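Local structure of surface-associated protein CshA (Streptococcus gordonii, 5L2D) at residues 101-106 with 136-141; 146-151 with 155-160; 168-173 with 217-222. The protein binds host fibronectin as a cell-wall-anchored streptococcal adhesin, by a catch-clamp mechanism, and is represented here by its non-repetitive domain 2. All coordinates share one frame; numbering follows the deposited sequence.

Contact 1 of 3, residues 101-106 with 136-141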
ATOM      1  N   LYS A 101      -7.360 -14.754 -14.943  1.00 85.19           N
ATOM      2  CA  LYS A 101      -7.602 -15.574 -13.783  1.00 80.90           C
ATOM      3  C   LYS A 101      -7.691 -14.554 -12.614  1.00 87.58           C
ATOM      4  O   LYS A 101      -7.054 -13.480 -12.631  1.00 83.31           O
ATOM      5  CB  LYS A 101      -6.485 -16.631 -13.611  1.00 65.97           C
ATOM      6  N   THR A 102      -8.529 -14.866 -11.635  1.00 81.64           N
ATOM      7  CA  THR A 102      -8.691 -14.020 -10.467  1.00 74.36           C
ATOM      8  C   THR A 102      -7.604 -14.349  -9.446  1.00 68.29           C
ATOM      9  O   THR A 102      -7.474 -15.492  -9.031  1.00 68.61           O
ATOM     10  CB  THR A 102     -10.083 -14.233  -9.831  1.00 74.41           C
ATOM     11  OG1 THR A 102     -11.097 -13.892 -10.797  1.00 70.73           O
ATOM     12  CG2 THR A 102     -10.238 -13.396  -8.561  1.00 67.65           C
ATOM     13  N   PRO A 103      -6.847 -13.342  -8.991  1.00 60.25           N
ATOM     14  CA  PRO A 103      -5.734 -13.671  -8.125  1.00 58.68           C
ATOM     15  C   PRO A 103      -6.205 -14.131  -6.758  1.00 64.42           C
ATOM     16  O   PRO A 103      -7.384 -13.992  -6.468  1.00 66.27           O
ATOM     17  CB  PRO A 103      -4.963 -12.343  -8.009  1.00 54.18           C
ATOM     18  CG  PRO A 103      -5.661 -11.363  -8.867  1.00 57.07           C
ATOM     19  CD  PRO A 103      -7.047 -11.890  -9.078  1.00 59.58           C
ATOM     20  N   PRO A 104      -5.288 -14.677  -5.925  1.00 70.31           N
ATOM     21  CA  PRO A 104      -5.633 -15.079  -4.554  1.00 72.54           C
ATOM     22  C   PRO A 104      -5.934 -13.906  -3.628  1.00 78.65           C
ATOM     23  O   PRO A 104      -5.477 -12.789  -3.870  1.00 80.96           O
ATOM     24  CB  PRO A 104      -4.395 -15.850  -4.061  1.00 76.04           C
ATOM     25  CG  PRO A 104      -3.302 -15.593  -5.044  1.00 76.65           C
ATOM     26  CD  PRO A 104      -3.933 -15.110  -6.320  1.00 73.35           C
ATOM     27  N   SER A 105      -6.702 -14.187  -2.573  1.00 82.09           N
ATOM     28  CA  SER A 105      -7.095 -13.195  -1.566  1.00 81.84           C
ATOM     29  C   SER A 105      -5.854 -12.648  -0.863  1.00 82.40           C
ATOM     30  O   SER A 105      -4.875 -13.394  -0.689  1.00 79.54           O
ATOM     31  CB  SER A 105      -8.032 -13.833  -0.513  1.00 85.47           C
ATOM     32  OG  SER A 105      -9.173 -14.492  -1.088  1.00 82.18           O
ATOM     33  N   VAL A 106      -5.876 -11.372  -0.450  1.00 71.66           N
ATOM     34  CA  VAL A 106      -4.743 -10.862   0.334  1.00 71.64           C
ATOM     35  C   VAL A 106      -4.880 -11.445   1.750  1.00 70.73           C
ATOM     36  O   VAL A 106      -5.981 -11.818   2.124  1.00 70.65           O
ATOM     37  CB  VAL A 106      -4.566  -9.298   0.319  1.00 74.48           C
ATOM     38  CG1 VAL A 106      -5.301  -8.635  -0.844  1.00 71.14           C
ATOM     39  CG2 VAL A 106      -4.952  -8.659   1.637  1.00 70.78           C
ATOM     40  N   ASP A 136       2.761 -13.163  -7.922  1.00 87.60           N
ATOM     41  CA  ASP A 136       3.518 -12.152  -8.641  1.00 85.59           C
ATOM     42  C   ASP A 136       2.649 -11.370  -9.601  1.00 78.80           C
ATOM     43  O   ASP A 136       1.558 -11.810  -9.948  1.00 82.88           O
ATOM     44  CB  ASP A 136       4.666 -12.818  -9.422  1.00 87.98           C
ATOM     45  CG  ASP A 136       5.653 -13.595  -8.509  1.00 89.07           C
ATOM     46  OD1 ASP A 136       5.787 -13.280  -7.286  1.00 82.55           O
ATOM     47  OD2 ASP A 136       6.303 -14.524  -9.046  1.00 89.48           O
ATOM     48  N   ALA A 137       3.130 -10.198 -10.005  1.00 78.05           N
ATOM     49  CA  ALA A 137       2.604  -9.493 -11.192  1.00 76.94           C
ATOM     50  C   ALA A 137       1.139  -9.091 -11.066  1.00 82.74           C
ATOM     51  O   ALA A 137       0.289  -9.421 -11.920  1.00 77.11           O
ATOM     52  CB  ALA A 137       2.827 -10.318 -12.441  1.00 73.74           C
ATOM     53  N   VAL A 138       0.878  -8.331 -10.003  1.00 84.48           N
ATOM     54  CA  VAL A 138      -0.463  -7.844  -9.677  1.00 75.87           C
ATOM     55  C   VAL A 138      -0.443  -6.336  -9.442  1.00 69.63           C
ATOM     56  O   VAL A 138       0.523  -5.776  -8.939  1.00 66.92           O
ATOM     57  CB  VAL A 138      -1.033  -8.550  -8.440  1.00 72.90           C
ATOM     58  CG1 VAL A 138      -1.716  -9.841  -8.830  1.00 71.31           C
ATOM     59  CG2 VAL A 138       0.089  -8.834  -7.447  1.00 82.18           C
ATOM     60  N   ASN A 139      -1.510  -5.691  -9.886  1.00 67.48           N
ATOM     61  CA  ASN A 139      -1.814  -4.324  -9.557  1.00 64.05           C
ATOM     62  C   ASN A 139      -2.989  -4.455  -8.610  1.00 64.53           C
ATOM     63  O   ASN A 139      -4.120  -4.761  -9.048  1.00 59.25           O
ATOM     64  CB  ASN A 139      -2.220  -3.558 -10.812  1.00 59.53           C
ATOM     65  CG  ASN A 139      -2.586  -2.132 -10.526  1.00 65.61           C
ATOM     66  OD1 ASN A 139      -2.208  -1.527  -9.491  1.00 77.48           O
ATOM     67  ND2 ASN A 139      -3.344  -1.575 -11.426  1.00 62.78           N
ATOM     68  N   TRP A 140      -2.723  -4.288  -7.314  1.00 64.49           N
ATOM     69  CA  TRP A 140      -3.795  -4.329  -6.312  1.00 61.65           C
ATOM     70  C   TRP A 140      -3.783  -3.118  -5.401  1.00 59.12           C
ATOM     71  O   TRP A 140      -2.979  -2.179  -5.557  1.00 62.70           O
ATOM     72  CB  TRP A 140      -3.770  -5.632  -5.514  1.00 57.08           C
ATOM     73  CG  TRP A 140      -2.527  -5.851  -4.702  1.00 60.38           C
ATOM     74  CD1 TRP A 140      -1.295  -6.154  -5.174  1.00 65.34           C
ATOM     75  CD2 TRP A 140      -2.409  -5.828  -3.272  1.00 59.75           C
ATOM     76  NE1 TRP A 140      -0.403  -6.309  -4.137  1.00 63.47           N
ATOM     77  CE2 TRP A 140      -1.066  -6.130  -2.959  1.00 58.81           C
ATOM     78  CE3 TRP A 140      -3.312  -5.581  -2.222  1.00 61.18           C
ATOM     79  CZ2 TRP A 140      -0.596  -6.183  -1.654  1.00 60.21           C
ATOM     80  CZ3 TRP A 140      -2.850  -5.645  -0.905  1.00 58.25           C
ATOM     81  CH2 TRP A 140      -1.500  -5.939  -0.638  1.00 66.10           C
ATOM     82  N   GLY A 141      -4.771  -3.117  -4.521  1.00 62.34           N
ATOM     83  CA  GLY A 141      -4.840  -2.180  -3.412  1.00 64.27           C
ATOM     84  C   GLY A 141      -5.904  -2.523  -2.378  1.00 60.58           C
ATOM     85  O   GLY A 141      -6.833  -3.284  -2.642  1.00 59.14           O
TER

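Contact 2 of 3, residues 146-151 with 155-160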
ATOM      1  N   VAL A 146     -10.212   2.802  10.202  1.00 56.38           N
ATOM      2  CA  VAL A 146      -9.396   2.752  11.424  1.00 53.94           C
ATOM      3  C   VAL A 146     -10.117   3.396  12.612  1.00 55.75           C
ATOM      4  O   VAL A 146     -10.553   4.554  12.550  1.00 55.60           O
ATOM      5  CB  VAL A 146      -8.089   3.519  11.238  1.00 54.92           C
ATOM      6  CG1 VAL A 146      -7.175   3.315  12.435  1.00 57.71           C
ATOM      7  CG2 VAL A 146      -7.421   3.083   9.968  1.00 56.37           C
ATOM      8  N   GLU A 147     -10.207   2.651  13.699  1.00 55.66           N
ATOM      9  CA  GLU A 147     -10.889   3.109  14.886  1.00 55.72           C
ATOM     10  C   GLU A 147     -10.062   2.722  16.075  1.00 56.85           C
ATOM     11  O   GLU A 147      -9.314   1.729  16.061  1.00 63.46           O
ATOM     12  CB  GLU A 147     -12.272   2.475  15.028  1.00 60.07           C
ATOM     13  CG  GLU A 147     -13.131   2.454  13.764  1.00 67.90           C
ATOM     14  CD  GLU A 147     -14.503   1.809  14.005  1.00 75.74           C
ATOM     15  OE1 GLU A 147     -14.569   0.623  14.399  1.00 75.39           O
ATOM     16  OE2 GLU A 147     -15.531   2.490  13.806  1.00 81.56           O
ATOM     17  N   ALA A 148     -10.223   3.496  17.128  1.00 54.27           N
ATOM     18  CA  ALA A 148      -9.478   3.272  18.320  1.00 53.43           C
ATOM     19  C   ALA A 148     -10.242   3.821  19.528  1.00 54.69           C
ATOM     20  O   ALA A 148     -10.883   4.870  19.477  1.00 61.43           O
ATOM     21  CB  ALA A 148      -8.096   3.902  18.185  1.00 50.48           C
ATOM     22  N   THR A 149     -10.102   3.099  20.628  1.00 56.49           N
ATOM     23  CA  THR A 149     -10.866   3.277  21.831  1.00 52.27           C
ATOM     24  C   THR A 149      -9.965   3.319  23.025  1.00 55.22           C
ATOM     25  O   THR A 149      -8.979   2.599  23.096  1.00 55.06           O
ATOM     26  CB  THR A 149     -11.806   2.091  21.966  1.00 58.34           C
ATOM     27  OG1 THR A 149     -13.099   2.575  21.681  1.00 50.38           O
ATOM     28  CG2 THR A 149     -11.734   1.344  23.408  1.00 64.50           C
ATOM     29  N   TYR A 150     -10.300   4.155  23.983  1.00 57.80           N
ATOM     30  CA  TYR A 150      -9.646   4.074  25.259  1.00 54.28           C
ATOM     31  C   TYR A 150     -10.743   4.023  26.317  1.00 59.65           C
ATOM     32  O   TYR A 150     -11.656   4.893  26.368  1.00 54.86           O
ATOM     33  CB  TYR A 150      -8.674   5.240  25.478  1.00 56.10           C
ATOM     34  CG  TYR A 150      -7.946   5.076  26.795  1.00 60.34           C
ATOM     35  CD1 TYR A 150      -7.117   3.971  27.021  1.00 62.42           C
ATOM     36  CD2 TYR A 150      -8.125   5.970  27.832  1.00 58.84           C
ATOM     37  CE1 TYR A 150      -6.488   3.784  28.230  1.00 59.99           C
ATOM     38  CE2 TYR A 150      -7.479   5.797  29.041  1.00 59.15           C
ATOM     39  CZ  TYR A 150      -6.677   4.700  29.230  1.00 62.04           C
ATOM     40  OH  TYR A 150      -6.066   4.507  30.429  1.00 68.19           O
ATOM     41  N   ARG A 151     -10.682   2.959  27.117  1.00 58.74           N
ATOM     42  CA  ARG A 151     -11.671   2.704  28.164  1.00 58.88           C
ATOM     43  C   ARG A 151     -13.092   2.835  27.624  1.00 61.58           C
ATOM     44  O   ARG A 151     -14.014   3.240  28.309  1.00 68.93           O
ATOM     45  CB  ARG A 151     -11.403   3.616  29.347  1.00 56.75           C
ATOM     46  CG  ARG A 151      -9.980   3.419  29.863  1.00 65.92           C
ATOM     47  CD  ARG A 151      -9.684   4.142  31.156  1.00 69.67           C
ATOM     48  NE  ARG A 151     -10.891   4.120  31.960  1.00 76.60           N
ATOM     49  CZ  ARG A 151     -11.207   5.020  32.877  1.00 71.37           C
ATOM     50  NH1 ARG A 151     -10.371   5.997  33.168  1.00 75.92           N
ATOM     51  NH2 ARG A 151     -12.357   4.909  33.529  1.00 63.72           N
ATOM     52  N   VAL A 155     -11.016   7.527  20.359  1.00 59.44           N
ATOM     53  CA  VAL A 155      -9.814   8.392  20.407  1.00 62.22           C
ATOM     54  C   VAL A 155      -9.123   8.502  19.034  1.00 60.20           C
ATOM     55  O   VAL A 155      -9.432   7.718  18.124  1.00 60.12           O
ATOM     56  CB  VAL A 155      -8.787   7.898  21.452  1.00 64.79           C
ATOM     57  CG1 VAL A 155      -9.241   8.281  22.849  1.00 60.40           C
ATOM     58  CG2 VAL A 155      -8.585   6.387  21.353  1.00 68.28           C
ATOM     59  N   LYS A 156      -8.224   9.490  18.897  1.00 59.78           N
ATOM     60  CA  LYS A 156      -7.526   9.797  17.626  1.00 64.65           C
ATOM     61  C   LYS A 156      -6.326   8.859  17.485  1.00 69.56           C
ATOM     62  O   LYS A 156      -5.306   9.081  18.152  1.00 61.49           O
ATOM     63  CB  LYS A 156      -7.001  11.270  17.569  1.00 62.97           C
ATOM     64  N   PRO A 157      -6.421   7.831  16.598  1.00 66.88           N
ATOM     65  CA  PRO A 157      -5.331   6.872  16.384  1.00 61.43           C
ATOM     66  C   PRO A 157      -4.155   7.417  15.591  1.00 60.90           C
ATOM     67  O   PRO A 157      -4.335   8.205  14.650  1.00 65.16           O
ATOM     68  CB  PRO A 157      -5.987   5.782  15.575  1.00 63.88           C
ATOM     69  CG  PRO A 157      -6.994   6.512  14.773  1.00 71.44           C
ATOM     70  CD  PRO A 157      -7.518   7.614  15.643  1.00 66.75           C
ATOM     71  N   SER A 158      -2.966   6.986  15.995  1.00 59.01           N
ATOM     72  CA  SER A 158      -1.734   7.218  15.239  1.00 65.55           C
ATOM     73  C   SER A 158      -1.226   5.943  14.526  1.00 55.53           C
ATOM     74  O   SER A 158      -0.844   5.001  15.157  1.00 58.74           O
ATOM     75  CB  SER A 158      -0.688   7.769  16.191  1.00 69.10           C
ATOM     76  OG  SER A 158      -0.963   9.143  16.431  1.00 78.78           O
ATOM     77  N   VAL A 159      -1.235   5.929  13.209  1.00 50.73           N
ATOM     78  CA  VAL A 159      -0.910   4.742  12.469  1.00 48.93           C
ATOM     79  C   VAL A 159       0.416   4.851  11.756  1.00 53.69           C
ATOM     80  O   VAL A 159       0.666   5.866  11.121  1.00 56.16           O
ATOM     81  CB  VAL A 159      -1.935   4.540  11.387  1.00 46.95           C
ATOM     82  CG1 VAL A 159      -1.498   3.437  10.468  1.00 47.11           C
ATOM     83  CG2 VAL A 159      -3.260   4.204  12.018  1.00 47.96           C
ATOM     84  N   VAL A 160       1.236   3.793  11.829  1.00 52.95           N
ATOM     85  CA  VAL A 160       2.505   3.719  11.079  1.00 47.80           C
ATOM     86  C   VAL A 160       2.419   2.633  10.054  1.00 44.30           C
ATOM     87  O   VAL A 160       1.726   1.657  10.254  1.00 44.76           O
ATOM     88  CB  VAL A 160       3.681   3.381  11.959  1.00 54.61           C
ATOM     89  CG1 VAL A 160       4.113   4.596  12.741  1.00 58.13           C
ATOM     90  CG2 VAL A 160       3.343   2.238  12.904  1.00 54.72           C
TER

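Contact 3 of 3, residues 168-173 with 217-222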
ATOM      1  N   ASN A 168      12.721  -2.553  -6.513  1.00 68.48           N
ATOM      2  CA  ASN A 168      13.526  -1.901  -7.502  1.00 73.17           C
ATOM      3  C   ASN A 168      12.586  -0.993  -8.235  1.00 78.22           C
ATOM      4  O   ASN A 168      11.375  -1.024  -8.020  1.00 71.40           O
ATOM      5  CB  ASN A 168      14.045  -2.905  -8.535  1.00 76.67           C
ATOM      6  CG  ASN A 168      14.585  -4.160  -7.919  1.00 73.66           C
ATOM      7  OD1 ASN A 168      15.305  -4.119  -6.921  1.00 71.95           O
ATOM      8  ND2 ASN A 168      14.234  -5.292  -8.509  1.00 79.75           N
ATOM      9  N   PRO A 169      13.127  -0.227  -9.171  1.00 76.79           N
ATOM     10  CA  PRO A 169      12.223   0.566  -9.954  1.00 79.28           C
ATOM     11  C   PRO A 169      11.101  -0.263 -10.533  1.00 73.09           C
ATOM     12  O   PRO A 169      11.236  -1.470 -10.666  1.00 72.29           O
ATOM     13  CB  PRO A 169      13.132   1.147 -11.037  1.00 88.68           C
ATOM     14  CG  PRO A 169      14.436   1.339 -10.317  1.00 85.64           C
ATOM     15  CD  PRO A 169      14.535   0.148  -9.394  1.00 78.19           C
ATOM     16  N   ALA A 170       9.991   0.414 -10.815  1.00 76.51           N
ATOM     17  CA  ALA A 170       8.757  -0.190 -11.281  1.00 72.80           C
ATOM     18  C   ALA A 170       8.194  -1.299 -10.381  1.00 71.16           C
ATOM     19  O   ALA A 170       7.372  -2.101 -10.835  1.00 76.03           O
ATOM     20  CB  ALA A 170       8.950  -0.700 -12.690  1.00 78.91           C
ATOM     21  N   GLU A 171       8.659  -1.372  -9.132  1.00 70.60           N
ATOM     22  CA  GLU A 171       8.009  -2.186  -8.101  1.00 76.28           C
ATOM     23  C   GLU A 171       7.379  -1.183  -7.116  1.00 70.32           C
ATOM     24  O   GLU A 171       8.031  -0.682  -6.178  1.00 65.71           O
ATOM     25  CB  GLU A 171       9.004  -3.148  -7.430  1.00 84.58           C
ATOM     26  CG  GLU A 171       9.442  -4.323  -8.326  1.00 88.40           C
ATOM     27  CD  GLU A 171      10.254  -5.391  -7.592  1.00 85.53           C
ATOM     28  OE1 GLU A 171      11.036  -5.057  -6.678  1.00 85.32           O
ATOM     29  OE2 GLU A 171      10.129  -6.575  -7.942  1.00 91.33           O
ATOM     30  N   TYR A 172       6.112  -0.863  -7.395  1.00 65.61           N
ATOM     31  CA  TYR A 172       5.464   0.376  -6.911  1.00 59.65           C
ATOM     32  C   TYR A 172       4.703   0.171  -5.584  1.00 56.57           C
ATOM     33  O   TYR A 172       3.792  -0.641  -5.529  1.00 52.08           O
ATOM     34  CB  TYR A 172       4.484   0.856  -7.965  1.00 59.18           C
ATOM     35  CG  TYR A 172       5.081   1.370  -9.258  1.00 56.88           C
ATOM     36  CD1 TYR A 172       5.886   2.497  -9.261  1.00 55.52           C
ATOM     37  CD2 TYR A 172       4.797   0.754 -10.487  1.00 54.08           C
ATOM     38  CE1 TYR A 172       6.426   2.992 -10.436  1.00 60.87           C
ATOM     39  CE2 TYR A 172       5.328   1.251 -11.677  1.00 55.57           C
ATOM     40  CZ  TYR A 172       6.147   2.366 -11.634  1.00 60.00           C
ATOM     41  OH  TYR A 172       6.677   2.908 -12.764  1.00 69.26           O
ATOM     42  N   GLY A 173       5.079   0.881  -4.519  1.00 56.44           N
ATOM     43  CA  GLY A 173       4.405   0.739  -3.221  1.00 53.75           C
ATOM     44  C   GLY A 173       3.969   2.082  -2.659  1.00 55.70           C
ATOM     45  O   GLY A 173       4.816   2.865  -2.245  1.00 57.00           O
ATOM     46  N   LEU A 217      10.601  -4.559 -19.411  1.00108.34           N
ATOM     47  CA  LEU A 217       9.916  -4.730 -18.144  1.00 96.03           C
ATOM     48  C   LEU A 217       8.457  -5.015 -18.357  1.00 84.78           C
ATOM     49  O   LEU A 217       7.732  -4.214 -18.895  1.00 83.73           O
ATOM     50  CB  LEU A 217      10.093  -3.514 -17.260  1.00 92.17           C
ATOM     51  CG  LEU A 217      11.224  -3.588 -16.255  1.00 86.22           C
ATOM     52  CD1 LEU A 217      11.224  -2.329 -15.433  1.00 84.55           C
ATOM     53  CD2 LEU A 217      11.054  -4.785 -15.357  1.00 81.49           C
ATOM     54  N   LEU A 218       8.034  -6.185 -17.931  1.00 86.23           N
ATOM     55  CA  LEU A 218       6.654  -6.597 -18.085  1.00 88.04           C
ATOM     56  C   LEU A 218       5.648  -5.536 -17.713  1.00 88.25           C
ATOM     57  O   LEU A 218       4.790  -5.185 -18.494  1.00 77.50           O
ATOM     58  CB  LEU A 218       6.426  -7.853 -17.262  1.00 88.21           C
ATOM     59  CG  LEU A 218       5.037  -8.268 -16.821  1.00 91.40           C
ATOM     60  CD1 LEU A 218       4.226  -8.811 -17.976  1.00 83.73           C
ATOM     61  CD2 LEU A 218       5.209  -9.330 -15.762  1.00 91.08           C
ATOM     62  N   ILE A 219       5.763  -5.033 -16.500  1.00 85.20           N
ATOM     63  CA  ILE A 219       4.845  -4.043 -15.994  1.00 79.37           C
ATOM     64  C   ILE A 219       4.582  -2.881 -16.909  1.00 78.84           C
ATOM     65  O   ILE A 219       3.488  -2.363 -16.937  1.00 78.88           O
ATOM     66  CB  ILE A 219       5.324  -3.477 -14.666  1.00 79.92           C
ATOM     67  CG1 ILE A 219       4.252  -2.588 -14.074  1.00 79.81           C
ATOM     68  CG2 ILE A 219       6.566  -2.651 -14.873  1.00 80.18           C
ATOM     69  CD1 ILE A 219       3.793  -3.011 -12.711  1.00 77.38           C
ATOM     70  N   LEU A 220       5.582  -2.458 -17.648  1.00 73.52           N
ATOM     71  CA  LEU A 220       5.400  -1.312 -18.499  1.00 74.88           C
ATOM     72  C   LEU A 220       4.792  -1.560 -19.845  1.00 74.36           C
ATOM     73  O   LEU A 220       4.427  -0.623 -20.521  1.00 82.03           O
ATOM     74  CB  LEU A 220       6.714  -0.599 -18.674  1.00 73.19           C
ATOM     75  CG  LEU A 220       7.102   0.122 -17.408  1.00 83.95           C
ATOM     76  CD1 LEU A 220       8.587   0.008 -17.164  1.00 89.13           C
ATOM     77  CD2 LEU A 220       6.692   1.569 -17.505  1.00 84.40           C
ATOM     78  N   LYS A 221       4.687  -2.808 -20.251  1.00 86.13           N
ATOM     79  CA  LYS A 221       4.128  -3.094 -21.546  1.00 89.96           C
ATOM     80  C   LYS A 221       2.726  -2.561 -21.538  1.00100.66           C
ATOM     81  O   LYS A 221       2.324  -1.819 -22.415  1.00 94.45           O
ATOM     82  CB  LYS A 221       4.124  -4.586 -21.803  1.00 84.18           C
ATOM     83  N   ASP A 222       1.987  -2.948 -20.511  1.00115.92           N
ATOM     84  CA  ASP A 222       0.601  -2.548 -20.313  1.00111.01           C
ATOM     85  C   ASP A 222       0.417  -1.050 -20.329  1.00100.30           C
ATOM     86  O   ASP A 222       0.452  -0.409 -19.299  1.00 86.02           O
ATOM     87  CB  ASP A 222       0.129  -3.095 -18.982  1.00114.11           C
ATOM     88  CG  ASP A 222      -1.309  -2.810 -18.719  1.00112.40           C
ATOM     89  OD1 ASP A 222      -1.937  -2.087 -19.504  1.00 90.68           O
ATOM     90  OD2 ASP A 222      -1.813  -3.316 -17.710  1.00111.62           O
TER

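Contact 1 of 3, residues 101-106 with 136-141
Val-106 and Trp-140 make the closer of two apolar contacts here. The methyl CG1 of Val-106 meets the six-membered part of the indole. It lies 3.9 Å from CZ3 of Trp-140 and equally close to CE3. The approach is oblique to the ring. CG of Trp-140 sits between its backbone N and carbonyl carbon (chi1 63°), and this turn sends the indole from the start of strand 138-150 toward the loop 101-106. The second contact lies earlier in both segments. There CB of Pro-103 faces CG1 of Val-138 at 4.2 Å. The two backbones stay well apart: the CA atoms of Pro-103 and Val-138 are 8.0 Å from each other. Tyr-92 of strand 91-92 touches both Pro-103 and Val-138. Further out, the loop is anchored by backbone bonding of Val-106 with Phe-39 and by hydrogen bonds of Ser-105 to Asp-34 and Gln-36. Residues 138-141 pair in an antiparallel ladder with a strand of the second subunit. No hydrogen bond joins the two segments, and they bury only about 129 Å² between them. Their direct attachment is thus hydrophobic contact between side chains. Being apolar and without a hydrogen bond, it has little directional character; the polar groups that anchor the loop find their partners elsewhere in the chain.

Contact 2 of 3, residues 146-151 with 155-160
Val-155 N donates the one backbone hydrogen bond of the contact to Ala-148 O (2.8 Å), with the donor tilted 32° from the carbonyl plane, and beyond it the two segments diverge, their directions 132° apart. Beside this bond, CG2 of Val-155 packs near the Ala-148 carbonyl, while CG1 touches CB of Tyr-150. Of the Tyr-150 side chain, it is CB that makes the contact. With CG anti to the backbone N (chi1 -177°), the ring leads away from 155-160, and CG of Arg-151 lies above its centre. Further along, apolar groups bridge the widening gap. CB of Ala-148 meets CB of Pro-157 at 3.8 Å. CG1 of Val-146 lies against two groups, CG of Pro-157 at 4.0 Å and CG2 of Val-159 at 4.0 Å. Leu-57 of strand 53-61 and Ala-263 of the second subunit also pack on Val-146. Residues 158-160 pair with a strand of the second subunit. This is the splayed base of a beta hairpin: strands 138-150 and 153-154 pair antiparallel, then the returning chain peels off into strand 158-163.

Contact 3 of 3, residues 168-173 with 217-222
Ile-219 CD1 meets the edge of the Tyr-172 ring, near its plane, at 4.5 Å from CD2. One face of that ring is covered from within its own segment: CA of Ala-170 stands 3.6 Å above the plane, offset toward the rim. Trp-227 also touches the tyrosine. A second flat group, the carboxylate of Glu-171, works inside the turn. Its OE1 accepts a hydrogen bond from Asn-168 N (3.0 Å), on the anti side and 28° out of the carboxylate plane. Ala-170 makes the closest contacts between the segments. Its CB lies 3.8 Å from CG2 of Ile-219 and 3.9 Å from CD1 of Leu-217. Ile-219 therefore uses both branches. CG1 runs anti to the backbone N (chi1 -172°) and carries CD1 to the tyrosine edge and beside Ala-170 O, while CG2 is left facing the alanine. No hydrogen bond crosses between the segments. Phe-209 of helix 203-210 packs on both Pro-169 and Leu-217. Tyr-172 pairs in an antiparallel ladder with a strand of the second subunit, whose Thr-272 reaches Ile-219. Asn-168 to Glu-171 form a type II beta turn, closed by Glu-171 N to Asn-168 O. Ala-170 has the positive phi (55°) of the third position. The contact is a type II turn leading into strand 172-177, packed by its alanine against Leu-217 and the weakly bonded helical turn at about 218-221.

In the fold
From the N terminus, contact 1 comes first. It closes a loop of 29 intervening residues, which includes strand 131-132, against strand 138-150. Contact 2 lies further along the same strand, its centre about 29 Å from that of contact 1, and closes a tight return of three residues. Contact 3 follows. It closes a longer excursion of 43 residues, with helix 203-210, and ties the start of strand 172-177 to helix 218-221. The three are in series, so none nests or crosses. Contacts 1 and 3 touch through Ala-137 and Leu-218, while contact 2 lies on the opposite side of the chain's centre. All three reach the second subunit.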